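Neural-cadherin (Drosophila melanogaster, PDB 3UBG) mediates calcium-dependent, preferentially homophilic adhesion between cells, with calcium ions usually rigidifying the junctions between its extracellular cadherin repeats. Local coordinates at the calcium ion site. Coordinates in Å, arbitrary orientation; residue numbers count along the deposited sequence, not the author numbering.

The calcium ion site. Residues 100-104, 134-136, 140, 185, 187, 196. With CA (calcium ion), chain B.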
loop_
_atom_site.group_PDB
_atom_site.type_symbol
_atom_site.label_atom_id
_atom_site.label_comp_id
_atom_site.label_asym_id
_atom_site.label_seq_id
_atom_site.Cartn_x
_atom_site.Cartn_y
_atom_site.Cartn_z
ATOM N N ASN A 100 -7.330 -18.066 -0.536
ATOM C CA ASN A 100 -6.280 -17.311 -1.204
ATOM C C ASN A 100 -6.884 -16.518 -2.354
ATOM O O ASN A 100 -7.151 -17.065 -3.424
ATOM C CB ASN A 100 -5.178 -18.248 -1.699
ATOM C CG ASN A 100 -3.887 -17.514 -2.027
ATOM O OD1 ASN A 100 -3.902 -16.441 -2.616
ATOM N ND2 ASN A 100 -2.767 -18.107 -1.664
ATOM N N ASP A 101 -7.101 -15.226 -2.132
ATOM C CA ASP A 101 -7.928 -14.445 -3.031
ATOM C C ASP A 101 -7.480 -12.995 -3.160
ATOM O O ASP A 101 -8.209 -12.159 -3.703
ATOM C CB ASP A 101 -9.387 -14.512 -2.574
ATOM C CG ASP A 101 -9.652 -13.675 -1.331
ATOM O OD1 ASP A 101 -8.700 -13.387 -0.589
ATOM O OD2 ASP A 101 -10.823 -13.309 -1.089
ATOM N N GLU A 102 -6.295 -12.685 -2.642
ATOM C CA GLU A 102 -5.752 -11.331 -2.780
ATOM C C GLU A 102 -4.427 -11.345 -3.541
ATOM O O GLU A 102 -3.574 -12.186 -3.305
ATOM C CB GLU A 102 -5.588 -10.674 -1.415
ATOM C CG GLU A 102 -6.869 -10.638 -0.601
ATOM C CD GLU A 102 -7.993 -9.876 -1.302
ATOM O OE1 GLU A 102 -7.728 -9.186 -2.303
ATOM O OE2 GLU A 102 -9.140 -9.947 -0.843
ATOM N N PRO A 103 -4.256 -10.417 -4.482
ATOM C CA PRO A 103 -3.007 -10.415 -5.256
ATOM C C PRO A 103 -1.803 -9.967 -4.425
ATOM O O PRO A 103 -1.970 -9.229 -3.458
ATOM C CB PRO A 103 -3.307 -9.411 -6.381
ATOM C CG PRO A 103 -4.324 -8.470 -5.781
ATOM C CD PRO A 103 -5.179 -9.339 -4.885
ATOM N N PRO A 104 -0.587 -10.416 -4.797
ATOM C CA PRO A 104 0.644 -9.911 -4.173
ATOM C C PRO A 104 1.006 -8.494 -4.618
ATOM O O PRO A 104 0.527 -8.009 -5.640
ATOM C CB PRO A 104 1.705 -10.878 -4.679
ATOM C CG PRO A 104 1.181 -11.325 -6.005
ATOM C CD PRO A 104 -0.301 -11.477 -5.778
ATOM N N ASP A 134 2.156 -10.768 0.147
ATOM C CA ASP A 134 0.836 -11.183 -0.260
ATOM C C ASP A 134 -0.031 -11.325 0.996
ATOM O O ASP A 134 0.412 -11.873 1.993
ATOM C CB ASP A 134 0.924 -12.508 -1.001
ATOM C CG ASP A 134 -0.421 -12.985 -1.489
ATOM O OD1 ASP A 134 -1.291 -13.370 -0.650
ATOM O OD2 ASP A 134 -0.597 -12.975 -2.725
ATOM N N PRO A 135 -1.277 -10.837 0.935
ATOM C CA PRO A 135 -2.151 -10.700 2.101
ATOM C C PRO A 135 -2.682 -12.015 2.644
ATOM O O PRO A 135 -3.037 -12.069 3.804
ATOM C CB PRO A 135 -3.309 -9.832 1.580
ATOM C CG PRO A 135 -2.815 -9.228 0.302
ATOM C CD PRO A 135 -1.863 -10.227 -0.269
ATOM N N ASP A 136 -2.726 -13.066 1.847
ATOM C CA ASP A 136 -3.317 -14.312 2.332
ATOM C C ASP A 136 -2.405 -15.040 3.318
ATOM O O ASP A 136 -1.209 -14.782 3.362
ATOM C CB ASP A 136 -3.720 -15.189 1.149
ATOM C CG ASP A 136 -4.629 -14.448 0.179
ATOM O OD1 ASP A 136 -5.510 -13.718 0.631
ATOM O OD2 ASP A 136 -4.463 -14.540 -1.033
ATOM N N ASN A 140 2.474 -18.156 -1.794
ATOM C CA ASN A 140 3.604 -18.891 -2.354
ATOM C C ASN A 140 4.187 -18.073 -3.506
ATOM O O ASN A 140 3.834 -18.281 -4.665
ATOM C CB ASN A 140 3.130 -20.258 -2.851
ATOM C CG ASN A 140 4.241 -21.074 -3.497
ATOM O OD1 ASN A 140 5.417 -20.967 -3.129
ATOM N ND2 ASN A 140 3.867 -21.904 -4.466
ATOM N N ASP A 185 1.588 -15.071 -6.844
ATOM C CA ASP A 185 1.287 -15.990 -5.762
ATOM C C ASP A 185 0.793 -17.258 -6.443
ATOM O O ASP A 185 -0.321 -17.301 -6.967
ATOM C CB ASP A 185 0.239 -15.415 -4.802
ATOM C CG ASP A 185 -0.199 -16.420 -3.741
ATOM O OD1 ASP A 185 0.399 -17.515 -3.663
ATOM O OD2 ASP A 185 -1.127 -16.110 -2.966
ATOM N N ASN A 187 -0.115 -19.891 -5.237
ATOM C CA ASN A 187 -1.189 -20.562 -4.514
ATOM C C ASN A 187 -2.572 -19.990 -4.797
ATOM O O ASN A 187 -3.542 -20.416 -4.181
ATOM C CB ASN A 187 -0.943 -20.525 -3.016
ATOM C CG ASN A 187 -0.056 -21.645 -2.559
ATOM O OD1 ASN A 187 0.459 -22.416 -3.376
ATOM N ND2 ASN A 187 0.142 -21.745 -1.244
ATOM N N GLN A 196 -2.583 -15.030 -9.489
ATOM C CA GLN A 196 -2.565 -13.658 -8.985
ATOM C C GLN A 196 -1.180 -13.020 -9.128
ATOM O O GLN A 196 -0.161 -13.659 -8.875
ATOM C CB GLN A 196 -2.965 -13.610 -7.516
ATOM C CG GLN A 196 -4.282 -14.255 -7.178
ATOM C CD GLN A 196 -4.269 -14.771 -5.754
ATOM O OE1 GLN A 196 -3.219 -14.825 -5.123
ATOM N NE2 GLN A 196 -5.426 -15.160 -5.248
HETATM CA CA CA B . -2.682 -14.266 -2.617
#
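The linker segment from Asn100 to Pro104 runs largely extended past the calcium ion, broken by a kink at Asp101, where psi is near zero, and so presents the backbone carbonyl of Glu102 to the metal. In this cadherin interdomain site, within the EC1-3 fragment, Asn-Asp-Glu (100-102) forms the end of the DxNDN-type linker motif, with glutamate in its last place, and it meets the DxD motif, Asp134-Pro135-Asp136, of the following repeat. At least seven protein oxygens bind the ion. Asp134, with CG anti to its backbone N (chi1 -179°), binds through both carboxylate oxygens, OD1 at 2.6 Å and OD2 at 2.5 Å from the calcium ion. Its OD1 also turns its anti lone pair to the backbone N of Asp136 in a fairly straight hydrogen bond of 2.9 Å, tying the two acidic residues together. Asp136 swings the other way, CG anti to the carbonyl carbon, and binds end-on through OD2; the syn lone pair of that oxygen takes the N-H of Glu102, nearly linear at 170°, linking the second repeat to the linker. Asp185, at the end of strand 176-185, is likewise end-on, its OD2 lying 2.4 Å from the calcium ion. The same oxygen accepts ND2 of Asn100 at 2.9 Å on its syn side, almost in the amide plane, which fixes the amide flip and directs Asn100 OD1 to the metal. The other carboxylate oxygen, OD1, is met from one face by the backbone N of Asn140 and from the opposite face by that of Asn187, so the two loops hold the carboxylate between them. An alanine at Asp185 would probably weaken calcium binding and loosen Asn100 and both loops, since the metal ligand and these acceptors would be gone. Gln196, extended beyond CG, reaches in from strand 195-197 to add its amide oxygen OE1, 2.6 Å from the calcium ion. The clustered carboxylates likely remain ionised beside the cation.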